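Local coordinates for protein GCN5-related N-acetyltransferase (Kribbella flavida, PDB 4IUS) that probably transfers acyl groups, most likely acetyl from a coenzyme A thioester, to an acceptor, as members of the GNAT family do, at residues L42-A47 and S78-E83; I100-P105 and A247-D252; E135-I140 and V173-W178. The protein carries 1 engineered substitution. All blocks are in the same frame, centred on the assembly; numbering follows the deposited sequence. Where two conformers were deposited one is given.

Contact 1. Residues L42-A47 and S78-E83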
ATOM      1  N   LEU A  42       6.413  -9.764  -0.894  1.00  8.56           N
ATOM      2  CA  LEU A  42       5.411 -10.149  -1.849  1.00  9.59           C
ATOM      3  C   LEU A  42       4.489 -11.252  -1.338  1.00  9.65           C
ATOM      4  O   LEU A  42       3.454 -11.535  -1.992  1.00 11.13           O
ATOM      5  CB  LEU A  42       6.013 -10.541  -3.196  1.00 10.95           C
ATOM      6  CG  LEU A  42       6.758  -9.372  -3.888  1.00 12.86           C
ATOM      7  CD1 LEU A  42       7.310  -9.891  -5.216  1.00 15.62           C
ATOM      8  CD2 LEU A  42       5.881  -8.132  -4.071  1.00 14.33           C
ATOM      9  N   SER A  43       4.846 -11.891  -0.237  1.00  8.13           N
ATOM     10  CA  SER A  43       4.006 -12.906   0.376  1.00  8.72           C
ATOM     11  C   SER A  43       3.670 -12.488   1.804  1.00  8.05           C
ATOM     12  O   SER A  43       4.552 -12.113   2.536  1.00 10.13           O
ATOM     13  CB  SER A  43       4.677 -14.263   0.357  1.00  8.38           C
ATOM     14  OG  SER A  43       4.922 -14.713  -0.979  1.00  9.70           O
ATOM     15  N   ARG A  44       2.394 -12.563   2.197  1.00  7.81           N
ATOM     16  CA  ARG A  44       1.976 -12.136   3.528  1.00  7.67           C
ATOM     17  C   ARG A  44       0.619 -12.731   3.802  1.00  7.29           C
ATOM     18  O   ARG A  44      -0.055 -13.254   2.896  1.00  8.61           O
ATOM     19  CB  ARG A  44       1.893 -10.606   3.632  1.00  9.24           C
ATOM     20  CG  ARG A  44       0.791 -10.000   2.818  1.00 12.17           C
ATOM     21  CD  ARG A  44       0.660  -8.497   2.989  1.00 15.37           C
ATOM     22  NE  ARG A  44       1.880  -7.859   2.507  1.00 17.24           N
ATOM     23  CZ  ARG A  44       1.940  -6.864   1.625  1.00 18.49           C
ATOM     24  NH1 ARG A  44       0.835  -6.265   1.196  1.00 21.45           N
ATOM     25  NH2 ARG A  44       3.142  -6.393   1.261  1.00 19.94           N
ATOM     26  N   ALA A  45       0.212 -12.652   5.065  1.00  7.68           N
ATOM     27  CA  ALA A  45      -1.160 -12.967   5.453  1.00  7.11           C
ATOM     28  C   ALA A  45      -1.968 -11.686   5.672  1.00  7.13           C
ATOM     29  O   ALA A  45      -1.406 -10.676   6.131  1.00  8.75           O
ATOM     30  CB  ALA A  45      -1.206 -13.842   6.676  1.00  9.24           C
ATOM     31  N   VAL A  46      -3.265 -11.771   5.397  1.00  7.35           N
ATOM     32  CA  VAL A  46      -4.210 -10.708   5.706  1.00  7.96           C
ATOM     33  C   VAL A  46      -5.490 -11.353   6.265  1.00  7.99           C
ATOM     34  O   VAL A  46      -5.593 -12.594   6.327  1.00  8.36           O
ATOM     35  CB  VAL A  46      -4.500  -9.791   4.476  1.00  8.65           C
ATOM     36  CG1 VAL A  46      -3.197  -9.184   3.908  1.00 11.11           C
ATOM     37  CG2 VAL A  46      -5.292 -10.552   3.418  1.00 10.08           C
ATOM     38  N   ALA A  47      -6.438 -10.521   6.705  1.00  8.50           N
ATOM     39  CA  ALA A  47      -7.713 -11.057   7.159  1.00  9.15           C
ATOM     40  C   ALA A  47      -8.496 -11.647   5.989  1.00  9.57           C
ATOM     41  O   ALA A  47      -8.611 -11.032   4.945  1.00 10.38           O
ATOM     42  CB  ALA A  47      -8.567  -9.982   7.791  1.00 10.50           C
ATOM     43  N   SER A  78       4.815 -12.496   7.430  1.00  7.31           N
ATOM     44  CA  SER A  78       4.332 -11.229   7.983  1.00  8.06           C
ATOM     45  C   SER A  78       2.873 -11.153   7.693  1.00  7.38           C
ATOM     46  O   SER A  78       2.346 -11.870   6.855  1.00  8.34           O
ATOM     47  CB  SER A  78       5.060 -10.011   7.404  1.00  9.03           C
ATOM     48  OG  SER A  78       4.939  -9.936   6.028  1.00  9.91           O
ATOM     49  N   ALA A  79       2.188 -10.254   8.397  1.00  7.56           N
ATOM     50  CA  ALA A  79       0.775 -10.065   8.241  1.00  7.80           C
ATOM     51  C   ALA A  79       0.452  -8.572   8.250  1.00  7.28           C
ATOM     52  O   ALA A  79       1.136  -7.793   8.957  1.00  8.61           O
ATOM     53  CB  ALA A  79      -0.002 -10.757   9.364  1.00  9.51           C
ATOM     54  N   GLU A  80      -0.548  -8.186   7.496  1.00  9.02           N
ATOM     55  CA  GLU A  80      -1.023  -6.801   7.482  0.70  9.51           C
ATOM     56  C   GLU A  80      -2.527  -6.823   7.701  1.00  9.39           C
ATOM     57  O   GLU A  80      -3.239  -7.482   6.955  1.00 12.70           O
ATOM     58  CB  GLU A  80      -0.703  -6.094   6.176  0.70 11.58           C
ATOM     59  CG  GLU A  80       0.773  -5.828   5.914  0.70 13.92           C
ATOM     60  CD  GLU A  80       0.979  -4.821   4.755  0.70 20.58           C
ATOM     61  OE1 GLU A  80      -0.025  -4.353   4.144  0.70 25.41           O
ATOM     62  OE2 GLU A  80       2.143  -4.487   4.487  0.70 28.72           O
ATOM     63  N   LEU A  81      -2.981  -6.106   8.712  1.00  8.84           N
ATOM     64  CA  LEU A  81      -4.374  -5.987   9.070  1.00  9.06           C
ATOM     65  C   LEU A  81      -4.789  -4.527   9.073  1.00  9.36           C
ATOM     66  O   LEU A  81      -3.966  -3.617   9.116  1.00 10.13           O
ATOM     67  CB  LEU A  81      -4.663  -6.607  10.432  1.00 10.33           C
ATOM     68  CG  LEU A  81      -4.267  -8.075  10.613  1.00 11.26           C
ATOM     69  CD1 LEU A  81      -4.491  -8.505  12.057  1.00 14.28           C
ATOM     70  CD2 LEU A  81      -5.029  -8.941   9.641  1.00 14.17           C
ATOM     71  N   VAL A  82      -6.085  -4.303   9.080  1.00  9.52           N
ATOM     72  CA  VAL A  82      -6.666  -2.990   9.349  1.00  9.22           C
ATOM     73  C   VAL A  82      -7.457  -3.174  10.639  1.00  9.18           C
ATOM     74  O   VAL A  82      -8.405  -3.957  10.669  1.00  9.71           O
ATOM     75  CB  VAL A  82      -7.541  -2.486   8.176  1.00  9.22           C
ATOM     76  CG1 VAL A  82      -8.104  -1.100   8.553  1.00 12.52           C
ATOM     77  CG2 VAL A  82      -6.746  -2.432   6.880  1.00 11.11           C
ATOM     78  N   GLU A  83      -7.050  -2.514  11.710  1.00  9.39           N
ATOM     79  CA  GLU A  83      -7.622  -2.812  13.022  1.00  9.83           C
ATOM     80  C   GLU A  83      -9.138  -2.697  13.038  1.00 10.46           C
ATOM     81  O   GLU A  83      -9.819  -3.521  13.617  1.00 12.54           O
ATOM     82  CB  GLU A  83      -6.988  -1.903  14.085  1.00 11.15           C
ATOM     83  CG  GLU A  83      -7.574  -2.054  15.476  1.00 13.77           C
ATOM     84  CD  GLU A  83      -7.356  -3.435  16.108  1.00 13.86           C
ATOM     85  OE1 GLU A  83      -6.340  -4.105  15.807  1.00 16.15           O
ATOM     86  OE2 GLU A  83      -8.245  -3.848  16.912  1.00 15.82           O
TER
HETATM   87  O   HOH W   1       6.362 -11.754   4.657  1.00 11.58           O
HETATM   88  O   HOH W   2       4.399  -7.766   4.173  1.00 24.83           O
HETATM   89  O   HOH W   3      -6.462  -7.556   6.447  1.00 16.77           O

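Contact 2. Residues I100-P105 and A247-D252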
ATOM      1  N   ILE A 100       3.840  -7.088  16.688  1.00  9.35           N
ATOM      2  CA  ILE A 100       3.436  -5.863  16.010  1.00 10.10           C
ATOM      3  C   ILE A 100       4.660  -4.955  15.930  1.00  9.85           C
ATOM      4  O   ILE A 100       5.205  -4.534  16.951  1.00 13.94           O
ATOM      5  CB  ILE A 100       2.249  -5.168  16.726  1.00  9.93           C
ATOM      6  CG1 ILE A 100       0.991  -6.033  16.676  1.00 10.82           C
ATOM      7  CG2 ILE A 100       2.007  -3.793  16.108  1.00 12.81           C
ATOM      8  CD1 ILE A 100      -0.123  -5.594  17.605  1.00 12.66           C
ATOM      9  N   VAL A 101       5.074  -4.669  14.706  1.00 10.13           N
ATOM     10  CA  VAL A 101       6.183  -3.773  14.445  0.60 11.15           C
ATOM     11  C   VAL A 101       5.749  -2.315  14.321  1.00 11.58           C
ATOM     12  O   VAL A 101       6.485  -1.419  14.686  1.00 14.35           O
ATOM     13  CB  VAL A 101       6.919  -4.285  13.189  0.60 11.90           C
ATOM     14  CG1 VAL A 101       7.957  -3.302  12.691  0.60 16.90           C
ATOM     15  CG2 VAL A 101       7.595  -5.613  13.533  0.60 12.94           C
ATOM     16  N   SER A 102       4.554  -2.099  13.797  1.00 10.34           N
ATOM     17  CA  SER A 102       4.052  -0.752  13.574  1.00 11.17           C
ATOM     18  C   SER A 102       2.548  -0.774  13.428  1.00  9.36           C
ATOM     19  O   SER A 102       1.977  -1.807  13.077  1.00  9.61           O
ATOM     20  CB  SER A 102       4.649  -0.142  12.333  1.00 13.55           C
ATOM     21  OG  SER A 102       4.252  -0.849  11.181  1.00 15.44           O
ATOM     22  N   ARG A 103       1.947   0.393  13.654  1.00  9.76           N
ATOM     23  CA  ARG A 103       0.531   0.631  13.429  0.60  9.58           C
ATOM     24  C   ARG A 103       0.405   1.893  12.621  1.00 10.10           C
ATOM     25  O   ARG A 103      -0.012   2.948  13.113  1.00 11.32           O
ATOM     26  CB  ARG A 103      -0.256   0.726  14.726  0.60 10.43           C
ATOM     27  CG  ARG A 103      -0.399  -0.621  15.406  0.60 13.93           C
ATOM     28  CD  ARG A 103      -1.119  -0.523  16.738  0.60 16.22           C
ATOM     29  NE  ARG A 103      -0.303   0.169  17.726  0.60 18.95           N
ATOM     30  CZ  ARG A 103      -0.752   0.580  18.927  0.60 23.97           C
ATOM     31  NH1 ARG A 103      -2.018   0.390  19.289  0.60 28.76           N
ATOM     32  NH2 ARG A 103       0.068   1.199  19.761  0.60 28.32           N
ATOM     33  N   PRO A 104       0.761   1.822  11.356  1.00 10.34           N
ATOM     34  CA  PRO A 104       0.727   3.067  10.568  1.00 12.82           C
ATOM     35  C   PRO A 104      -0.686   3.542  10.284  1.00  9.86           C
ATOM     36  O   PRO A 104      -1.606   2.752  10.109  1.00 10.82           O
ATOM     37  CB  PRO A 104       1.431   2.691   9.286  1.00 17.23           C
ATOM     38  CG  PRO A 104       1.712   1.249   9.326  1.00 15.31           C
ATOM     39  CD  PRO A 104       1.271   0.674  10.599  1.00 12.14           C
ATOM     40  N   PRO A 105      -0.857   4.856  10.158  1.00  9.10           N
ATOM     41  CA  PRO A 105      -2.173   5.371   9.860  1.00  9.09           C
ATOM     42  C   PRO A 105      -2.511   5.189   8.397  1.00  9.09           C
ATOM     43  O   PRO A 105      -1.630   5.344   7.534  1.00 10.52           O
ATOM     44  CB  PRO A 105      -2.049   6.849  10.253  1.00 11.56           C
ATOM     45  CG  PRO A 105      -0.603   7.148   9.971  1.00 11.85           C
ATOM     46  CD  PRO A 105       0.132   5.895  10.323  1.00 11.13           C
ATOM     47  N   ALA A 247      -3.628   0.735  10.209  1.00  8.60           N
ATOM     48  CA  ALA A 247      -3.014  -0.502   9.767  1.00  9.00           C
ATOM     49  C   ALA A 247      -2.238  -1.108  10.925  1.00  9.20           C
ATOM     50  O   ALA A 247      -1.857  -0.418  11.876  1.00 10.86           O
ATOM     51  CB  ALA A 247      -2.107  -0.225   8.570  1.00 12.80           C
ATOM     52  N   VAL A 248      -2.013  -2.401  10.843  1.00  9.10           N
ATOM     53  CA  VAL A 248      -1.193  -3.109  11.827  1.00  8.60           C
ATOM     54  C   VAL A 248      -0.280  -4.050  11.037  1.00  8.48           C
ATOM     55  O   VAL A 248      -0.764  -4.814  10.231  1.00  9.17           O
ATOM     56  CB  VAL A 248      -2.047  -3.961  12.786  1.00 10.54           C
ATOM     57  CG1 VAL A 248      -1.124  -4.437  13.913  1.00 10.99           C
ATOM     58  CG2 VAL A 248      -3.211  -3.137  13.402  1.00 12.78           C
ATOM     59  N   HIS A 249       1.026  -3.909  11.221  1.00  7.97           N
ATOM     60  CA  HIS A 249       2.025  -4.718  10.518  1.00  8.60           C
ATOM     61  C   HIS A 249       2.681  -5.608  11.543  1.00  8.05           C
ATOM     62  O   HIS A 249       3.232  -5.136  12.529  1.00  8.78           O
ATOM     63  CB  HIS A 249       3.075  -3.827   9.843  1.00 10.95           C
ATOM     64  CG  HIS A 249       2.537  -2.997   8.719  1.00 12.05           C
ATOM     65  ND1 HIS A 249       3.335  -2.230   7.943  1.00 18.26           N
ATOM     66  CD2 HIS A 249       1.273  -2.923   8.170  1.00 13.23           C
ATOM     67  CE1 HIS A 249       2.580  -1.627   7.003  1.00 20.94           C
ATOM     68  NE2 HIS A 249       1.324  -2.042   7.137  1.00 17.62           N
ATOM     69  N   LEU A 250       2.590  -6.909  11.321  1.00  7.38           N
ATOM     70  CA  LEU A 250       3.088  -7.948  12.210  1.00  7.90           C
ATOM     71  C   LEU A 250       4.108  -8.834  11.514  1.00  6.78           C
ATOM     72  O   LEU A 250       3.972  -9.122  10.323  1.00  8.04           O
ATOM     73  CB  LEU A 250       1.943  -8.857  12.689  1.00  8.92           C
ATOM     74  CG  LEU A 250       0.751  -8.152  13.347  1.00  8.33           C
ATOM     75  CD1 LEU A 250      -0.434  -7.913  12.405  1.00 10.42           C
ATOM     76  CD2 LEU A 250       0.319  -8.970  14.569  1.00 10.39           C
ATOM     77  N   GLY A 251       5.083  -9.304  12.274  1.00  8.16           N
ATOM     78  CA  GLY A 251       6.010 -10.269  11.761  1.00  7.64           C
ATOM     79  C   GLY A 251       6.195 -11.482  12.667  1.00  8.31           C
ATOM     80  O   GLY A 251       6.089 -11.381  13.879  1.00  9.30           O
ATOM     81  N   ASP A 252       6.534 -12.613  12.069  1.00  7.81           N
ATOM     82  CA  ASP A 252       6.955 -13.796  12.803  1.00  8.52           C
ATOM     83  C   ASP A 252       8.364 -13.602  13.351  1.00  9.25           C
ATOM     84  O   ASP A 252       9.111 -12.693  12.965  1.00  9.07           O
ATOM     85  CB  ASP A 252       6.891 -15.039  11.929  1.00  9.88           C
ATOM     86  CG  ASP A 252       5.683 -15.885  12.178  1.00 10.93           C
ATOM     87  OD1 ASP A 252       4.761 -15.478  12.885  1.00 12.41           O
ATOM     88  OD2 ASP A 252       5.640 -16.986  11.583  1.00 11.87           O
TER

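Contact 3. Residues E135-I140 and V173-W178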
ATOM      1  N   GLU A 135      10.876   3.166 -15.137  1.00  8.83           N
ATOM      2  CA  GLU A 135      12.198   2.943 -14.578  1.00  9.69           C
ATOM      3  C   GLU A 135      12.696   4.146 -13.846  1.00  9.00           C
ATOM      4  O   GLU A 135      13.245   4.043 -12.735  1.00  9.79           O
ATOM      5  CB  GLU A 135      13.182   2.513 -15.667  1.00 12.72           C
ATOM      6  CG  GLU A 135      12.908   1.126 -16.250  1.00 13.95           C
ATOM      7  CD  GLU A 135      13.725   0.842 -17.530  1.00 18.39           C
ATOM      8  OE1 GLU A 135      14.451   1.749 -18.066  1.00 20.67           O
ATOM      9  OE2 GLU A 135      13.594  -0.293 -18.006  1.00 23.74           O
ATOM     10  N   ALA A 136      12.438   5.335 -14.392  1.00  9.06           N
ATOM     11  CA  ALA A 136      12.788   6.566 -13.699  1.00  8.66           C
ATOM     12  C   ALA A 136      11.997   6.702 -12.417  1.00  7.59           C
ATOM     13  O   ALA A 136      12.560   7.068 -11.378  1.00  9.60           O
ATOM     14  CB  ALA A 136      12.565   7.780 -14.584  1.00 10.82           C
ATOM     15  N   ALA A 137      10.702   6.432 -12.461  1.00  7.90           N
ATOM     16  CA  ALA A 137       9.847   6.477 -11.258  1.00  8.21           C
ATOM     17  C   ALA A 137      10.382   5.557 -10.171  1.00  8.89           C
ATOM     18  O   ALA A 137      10.539   5.947  -9.018  1.00  9.41           O
ATOM     19  CB  ALA A 137       8.403   6.131 -11.593  1.00  8.89           C
ATOM     20  N   ASN A 138      10.711   4.327 -10.539  1.00  8.19           N
ATOM     21  CA  ASN A 138      11.202   3.353  -9.555  1.00  9.40           C
ATOM     22  C   ASN A 138      12.544   3.795  -8.970  1.00  8.79           C
ATOM     23  O   ASN A 138      12.774   3.619  -7.777  1.00 11.87           O
ATOM     24  CB  ASN A 138      11.340   1.969 -10.183  1.00 10.22           C
ATOM     25  CG  ASN A 138      10.015   1.341 -10.521  1.00 10.83           C
ATOM     26  OD1 ASN A 138       8.942   1.800 -10.060  1.00 12.68           O
ATOM     27  ND2 ASN A 138      10.046   0.262 -11.326  1.00 13.10           N
ATOM     28  N   ALA A 139      13.412   4.372  -9.793  1.00  8.32           N
ATOM     29  CA  ALA A 139      14.697   4.859  -9.340  1.00  8.86           C
ATOM     30  C   ALA A 139      14.528   6.022  -8.375  1.00  9.56           C
ATOM     31  O   ALA A 139      15.267   6.104  -7.374  1.00 11.98           O
ATOM     32  CB  ALA A 139      15.578   5.251 -10.507  1.00 10.36           C
ATOM     33  N   ILE A 140      13.608   6.953  -8.646  1.00  9.08           N
ATOM     34  CA  ILE A 140      13.415   8.107  -7.763  1.00  9.71           C
ATOM     35  C   ILE A 140      12.889   7.666  -6.414  1.00 11.62           C
ATOM     36  O   ILE A 140      13.374   8.137  -5.391  1.00 16.98           O
ATOM     37  CB  ILE A 140      12.522   9.178  -8.410  1.00  8.32           C
ATOM     38  CG1 ILE A 140      13.171   9.762  -9.671  1.00  9.63           C
ATOM     39  CG2 ILE A 140      12.080  10.203  -7.373  1.00 10.88           C
ATOM     40  CD1 ILE A 140      12.188  10.514 -10.557  1.00 14.58           C
ATOM     41  N   VAL A 173      12.000  14.639 -11.126  1.00  8.05           N
ATOM     42  CA  VAL A 173      12.534  14.845  -9.783  1.00  9.54           C
ATOM     43  C   VAL A 173      11.685  14.270  -8.643  1.00  8.04           C
ATOM     44  O   VAL A 173      12.158  14.194  -7.515  1.00  9.53           O
ATOM     45  CB  VAL A 173      12.870  16.321  -9.474  1.00 10.91           C
ATOM     46  CG1 VAL A 173      13.941  16.859 -10.431  1.00 13.34           C
ATOM     47  CG2 VAL A 173      11.616  17.191  -9.532  1.00 13.65           C
ATOM     48  N   ALA A 174      10.443  13.893  -8.953  1.00  7.28           N
ATOM     49  CA  ALA A 174       9.558  13.325  -7.919  1.00  6.79           C
ATOM     50  C   ALA A 174       8.562  12.422  -8.608  1.00  6.36           C
ATOM     51  O   ALA A 174       8.336  12.523  -9.817  1.00  6.94           O
ATOM     52  CB  ALA A 174       8.846  14.378  -7.089  1.00  8.69           C
ATOM     53  N   THR A 175       7.978  11.525  -7.818  1.00  6.42           N
ATOM     54  CA  THR A 175       7.100  10.524  -8.377  1.00  6.53           C
ATOM     55  C   THR A 175       6.083  10.043  -7.335  1.00  5.71           C
ATOM     56  O   THR A 175       6.290  10.210  -6.135  1.00  6.81           O
ATOM     57  CB  THR A 175       7.947   9.298  -8.872  1.00  7.73           C
ATOM     58  OG1 THR A 175       7.100   8.404  -9.616  1.00  7.42           O
ATOM     59  CG2 THR A 175       8.613   8.517  -7.780  1.00  8.61           C
ATOM     60  N   ALA A 176       5.008   9.441  -7.808  1.00  6.44           N
ATOM     61  CA  ALA A 176       4.013   8.720  -7.004  1.00  6.03           C
ATOM     62  C   ALA A 176       3.267   7.771  -7.942  1.00  6.37           C
ATOM     63  O   ALA A 176       3.276   7.965  -9.138  1.00  7.59           O
ATOM     64  CB  ALA A 176       3.025   9.689  -6.327  1.00  8.70           C
ATOM     65  N   ALA A 177       2.666   6.752  -7.364  1.00  7.16           N
ATOM     66  CA  ALA A 177       1.995   5.714  -8.149  1.00  7.09           C
ATOM     67  C   ALA A 177       0.668   5.370  -7.507  1.00  7.74           C
ATOM     68  O   ALA A 177       0.449   5.648  -6.300  1.00  8.87           O
ATOM     69  CB  ALA A 177       2.890   4.475  -8.167  1.00  8.83           C
ATOM     70  N   TRP A 178      -0.208   4.750  -8.294  1.00  7.96           N
ATOM     71  CA  TRP A 178      -1.450   4.213  -7.766  1.00  8.31           C
ATOM     72  C   TRP A 178      -1.571   2.748  -8.176  1.00  7.56           C
ATOM     73  O   TRP A 178      -1.152   2.342  -9.253  1.00  8.82           O
ATOM     74  CB  TRP A 178      -2.677   5.028  -8.236  1.00  9.39           C
ATOM     75  CG  TRP A 178      -3.052   4.943  -9.701  1.00  8.44           C
ATOM     76  CD1 TRP A 178      -3.984   4.114 -10.268  1.00  8.61           C
ATOM     77  CD2 TRP A 178      -2.574   5.800 -10.778  1.00  8.14           C
ATOM     78  NE1 TRP A 178      -4.082   4.347 -11.596  1.00  9.69           N
ATOM     79  CE2 TRP A 178      -3.236   5.360 -11.965  1.00  8.88           C
ATOM     80  CE3 TRP A 178      -1.625   6.814 -10.879  1.00  8.99           C
ATOM     81  CZ2 TRP A 178      -2.992   5.940 -13.192  1.00 10.52           C
ATOM     82  CZ3 TRP A 178      -1.401   7.405 -12.129  1.00  9.93           C
ATOM     83  CH2 TRP A 178      -2.057   6.958 -13.261  1.00 11.07           C
TER

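Contact 1. Residues L42-A47 and S78-E83
A parallel beta bridge between Ala45 and Ala79 joins two sheets at their margins: strand 44-47 ends the three-stranded antiparallel sheet, and strand 78-82 ends the large mixed one. Two backbone bonds make the bridge. Ala45 N donates to Ser78 O at 2.9 Å, and Ala45 O accepts from Glu80 N at 3.0 Å, while the same oxygen receives a CA-H contact from Ala79. The side chains of the bridged pair meet only through their methyls, Ala45 CB lying 4.3 Å from Ala79 CB.

Beyond the bridge the strands diverge at 27°, and water takes over. One water accepts from Ala47 N at 3.0 Å and donates to Glu80 O. At the other end Ser78 OG holds two waters, one reaching Ser43 O and one accepting from Arg44 NE. A serine suits this place because its short hydroxyl can serve both.

Arg44 and Glu80 form the polar stack. In the conformer of Glu80 described here, one of two modelled, the carboxylate lies almost parallel to the guanidinium, the planes 10° apart, with OE2 3.7 Å above the guanidinium plane, over its centre. The salt bridge from Arg44 NH1 to Glu80 OE1 is long, 3.6 Å, and is one of charge alone, since no N-H points at that oxygen. Other polar partners of the arginine lie outside the two strands: NH2 bonds to Thr147 O, and NH1 forms a salt bridge with Asp148. A bend at chi3 (63°) sets Arg44 NE beside the carboxylate, 3.9 Å from Glu80 CD. Farther on, Leu81 CD2 packs on Ala47 CB.

With helix 59-71 in the connection, the two parallel strands follow a beta-alpha-beta path, and their splayed, barely bridged geometry is consistent with the parting of the parallel central strands characteristic of the GNAT fold.

Contact 2. Residues I100-P105 and A247-D252
His249 O is gripped twice by the neighbouring strand: Val101 N donates to it at 2.9 Å, and Ile100 CA adds a weaker C-H contact. His249 N in turn gives a nearly straight bond, 177° at the hydrogen, to Ser102 O at 3.0 Å. Because Val101 and Ser102 both face His249, the antiparallel pairing contains a classic beta bulge. A further backbone bond follows past it, Ala247 N to Pro104 O at 2.9 Å; proline has no N-H to give but keeps its carbonyl.

On one face of the sheet Pro104 CG sits over the His249 ring, 3.8 Å above its plane and offset toward the rim, a CH-pi contact. Ser102 OG, 3.5 Å from His249 CB, shares with the ring a partner outside the strands: OG bonds to OXT of Arg261 and ND1 to O of the same residue.

The other face is apolar. Ile100 CG1, anti to its carbonyl carbon (chi1 -65°), lies 3.7 Å from Leu250 CD2 and 3.8 Å from Val248 CG1, under helix 89-95. An alanine at Ile100 would probably open a gap beside Val248 and Leu250, with their methyls less firmly packed.

The chemistry thus divides by face: branched aliphatic chains pack one face against helix 89-95, while serine and histidine on the other clasp the chain's terminal carboxylate.

Contact 3. Residues E135-I140 and V173-W178
No flat side-chain group takes part where Ala137 and Ile140 meet Thr175: helix 131-141 rests on the sheet through methyls and one hydroxyl. This is the alpha-on-beta layering of the GNAT fold, in which the helix after the first strand of the domain covers the sheet. The helix runs across strand 173-178 at 102°, the axes 7.7 Å apart, a spacing that small residues permit.

Ala137 is the closest point. Its CB stands 3.3 Å from Thr175 OG1, and alanine, with nothing beyond CB, lets the helix lie close on the strand. The threonine is turned with OG1 anti to its backbone N (chi1 -171°). That hydroxyl does not bond to the helix; it is hydrogen-bonded to Val164 O on the adjacent strand 161-168, which satisfies it within a buried layer. A threonine fits because its other branch is a methyl: CG2 packs against the helix, 3.4 Å from Ala137 O.

One turn on, Ile140 points at the strand. Its side chain crosses that of Thr175 obliquely and extends over Val173 and Ala174, which both face Ile166 in a classic beta bulge. The branched isoleucine reaches two places on the strand: CG2 lies 3.9 Å from Thr175 CG2, while CD1 comes within 4.1 Å of Ala174 N.

Overall arrangement
Contacts 1 and 2 are neighbours, their centres 9 Å apart, joined by backbone pairing of strands 78-82 and 242-251. Contact 3 lies across the chain's centre, its centre about 25 Å from each of theirs, yet strand 171-179 belongs to the same mixed sheet. Along the chain contact 1 is complete before contact 2 opens, and contact 3 falls between the two halves of contact 2. The C-terminal strand therefore returns across the molecule to lie between 78-82 and 99-109. This order is consistent with two GNAT-like halves fused through a continuous sheet, the last strand completing the first half from the far end of the chain.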